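Local coordinates for HTH-type transcriptional regulator TreR (PDB 2OGG), which represses transcription of the trePA operon in Bacillus subtilis and binds trehalose-6-phosphate, the chain here being its effector-binding UTRA domain, at residues Asp56-Arg60 / Lys61-His65. Sequence-based numbering, arbitrary orientation.
Sequences DYFFR and KHVPH
The carbonyl oxygen of Phe-59 is gripped by two backbone N-H groups of the turn that follows it. Val-63 N bonds to Phe-59 O at 3.2 Å, approaching in the carbonyl plane with a C=O...N angle of 151°, whereas His-62 N reaches Phe-59 O at 3.0 Å from above that plane. Val-63 N is shared, also making a weak bond to Arg-60 O at 3.1 Å. Pro-64 brings no N-H to this turn; instead its CA makes a C-H...O contact with Arg-60 O at 3.3 Å. The bond from Val-63 N to Phe-59 O closes an alpha-turn and that from His-62 N a beta-turn, just after strand 49-59.

Beside the turn, Phe-58 and Phe-59 pack against different residues. Phe-58 meets Val-63 crosswise, with Phe-58 CE2 3.7 Å from Val-63 CG1; Trp-38 and Phe-130 add to this cluster. Phe-59 runs alongside the bent Lys-61 chain, its CD1 4.0 Å from Lys-61 CE. The Lys-61 CG methylene lies over one face of the His-62 imidazole, near its rim. The Arg-60 chain, CG anti to the backbone N (chi1 163°), passes beside the turn, with NH1 4.0 Å from Lys-61 CA; a bound sulfate, probably from the crystallisation liquor, pairs with this NH1. The chemistry is thus divided: backbone bonds fix the turn leaving the antiparallel sheet, buried Val-63 packs against Phe-58, and the charged Lys-61 is exposed and Arg-60 partly so.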
loop_
_atom_site.group_PDB
_atom_site.type_symbol
_atom_site.label_atom_id
_atom_site.label_comp_id
_atom_site.label_asym_id
_atom_site.label_seq_id
_atom_site.Cartn_x
_atom_site.Cartn_y
_atom_site.Cartn_z
ATOM N N ASP A 56 2.444 -3.272 23.742
ATOM C CA ASP A 56 3.617 -3.067 22.897
ATOM C C ASP A 56 4.831 -3.755 23.507
ATOM O O ASP A 56 5.104 -3.532 24.682
ATOM C CB ASP A 56 3.909 -1.574 22.703
ATOM C CG ASP A 56 3.045 -0.935 21.605
ATOM O OD1 ASP A 56 3.465 -1.044 20.430
ATOM O OD2 ASP A 56 1.992 -0.281 21.906
ATOM N N TYR A 57 5.721 -4.212 22.631
ATOM C CA TYR A 57 6.980 -4.853 23.000
ATOM C C TYR A 57 8.049 -4.484 21.957
ATOM O O TYR A 57 7.883 -4.787 20.779
ATOM C CB TYR A 57 6.804 -6.371 22.969
ATOM C CG TYR A 57 5.809 -6.878 23.977
ATOM C CD1 TYR A 57 6.204 -7.206 25.274
ATOM C CD2 TYR A 57 4.489 -7.103 23.622
ATOM C CE1 TYR A 57 5.298 -7.669 26.187
ATOM C CE2 TYR A 57 3.567 -7.413 24.556
ATOM C CZ TYR A 57 3.980 -7.783 25.821
ATOM O OH TYR A 57 3.047 -8.195 26.749
ATOM N N PHE A 58 9.160 -3.884 22.382
ATOM C CA PHE A 58 10.239 -3.569 21.466
ATOM C C PHE A 58 11.591 -3.564 22.161
ATOM O O PHE A 58 11.654 -3.607 23.396
ATOM C CB PHE A 58 9.970 -2.248 20.756
ATOM C CG PHE A 58 9.632 -1.136 21.687
ATOM C CD1 PHE A 58 8.353 -0.974 22.136
ATOM C CD2 PHE A 58 10.629 -0.358 22.235
ATOM C CE1 PHE A 58 8.047 0.021 23.030
ATOM C CE2 PHE A 58 10.329 0.658 23.118
ATOM C CZ PHE A 58 9.032 0.868 23.495
ATOM N N PHE A 59 12.660 -3.714 21.376
ATOM C CA PHE A 59 13.997 -3.911 21.959
ATOM C C PHE A 59 14.550 -2.599 22.504
ATOM O O PHE A 59 14.818 -1.646 21.735
ATOM C CB PHE A 59 14.997 -4.466 20.935
ATOM C CG PHE A 59 14.697 -5.846 20.463
ATOM C CD1 PHE A 59 15.550 -6.893 20.789
ATOM C CD2 PHE A 59 13.725 -6.063 19.494
ATOM C CE1 PHE A 59 15.383 -8.148 20.227
ATOM C CE2 PHE A 59 13.457 -7.355 19.028
ATOM C CZ PHE A 59 14.341 -8.380 19.334
ATOM N N ARG A 60 15.084 -2.703 23.709
ATOM C CA ARG A 60 15.734 -1.572 24.300
ATOM C C ARG A 60 16.975 -1.194 23.497
ATOM O O ARG A 60 17.372 -0.045 23.469
ATOM C CB ARG A 60 16.106 -1.877 25.729
ATOM C CG ARG A 60 17.143 -0.929 26.287
ATOM C CD ARG A 60 17.914 -1.633 27.355
ATOM N NE ARG A 60 19.116 -0.902 27.671
ATOM C CZ ARG A 60 20.179 -0.833 26.880
ATOM N NH1 ARG A 60 20.271 -1.604 25.799
ATOM N NH2 ARG A 60 21.213 -0.104 27.263
ATOM N N LYS A 61 17.579 -2.156 22.824
ATOM C CA LYS A 61 18.822 -1.878 22.107
ATOM C C LYS A 61 18.628 -0.821 21.035
ATOM O O LYS A 61 19.471 0.021 20.841
ATOM C CB LYS A 61 19.391 -3.162 21.522
ATOM C CG LYS A 61 20.043 -3.015 20.166
ATOM C CD LYS A 61 20.326 -4.417 19.620
ATOM C CE LYS A 61 19.204 -5.397 20.043
ATOM N NZ LYS A 61 19.653 -6.817 20.075
ATOM N N HIS A 62 17.413 -0.738 20.520
ATOM C CA HIS A 62 17.074 0.263 19.527
ATOM C C HIS A 62 16.390 1.531 20.069
ATOM O O HIS A 62 16.574 2.621 19.491
ATOM C CB HIS A 62 16.308 -0.375 18.356
ATOM C CG HIS A 62 17.185 -1.187 17.448
ATOM N ND1 HIS A 62 17.132 -2.571 17.404
ATOM C CD2 HIS A 62 18.230 -0.816 16.652
ATOM C CE1 HIS A 62 18.098 -3.011 16.612
ATOM N NE2 HIS A 62 18.790 -1.971 16.164
ATOM N N VAL A 63 15.765 1.400 21.248
ATOM C CA VAL A 63 15.048 2.489 21.949
ATOM C C VAL A 63 15.439 2.525 23.442
ATOM O O VAL A 63 14.780 1.923 24.291
ATOM C CB VAL A 63 13.520 2.336 21.787
ATOM C CG1 VAL A 63 12.772 3.431 22.501
ATOM C CG2 VAL A 63 13.178 2.342 20.303
ATOM N N PRO A 64 16.638 3.034 23.720
ATOM C CA PRO A 64 17.212 2.847 25.041
ATOM C C PRO A 64 16.485 3.574 26.161
ATOM O O PRO A 64 16.758 3.325 27.333
ATOM C CB PRO A 64 18.642 3.402 24.887
ATOM C CG PRO A 64 18.679 4.086 23.548
ATOM C CD PRO A 64 17.650 3.412 22.722
ATOM N N HIS A 65 15.655 4.536 25.814
ATOM C CA HIS A 65 15.135 5.441 26.814
ATOM C C HIS A 65 13.639 5.487 26.652
ATOM O O HIS A 65 13.118 5.464 25.526
ATOM C CB HIS A 65 15.680 6.847 26.593
ATOM C CG HIS A 65 17.159 6.975 26.806
ATOM N ND1 HIS A 65 17.948 7.824 26.059
ATOM C CD2 HIS A 65 18.003 6.320 27.641
ATOM C CE1 HIS A 65 19.207 7.705 26.439
ATOM N NE2 HIS A 65 19.261 6.838 27.435
#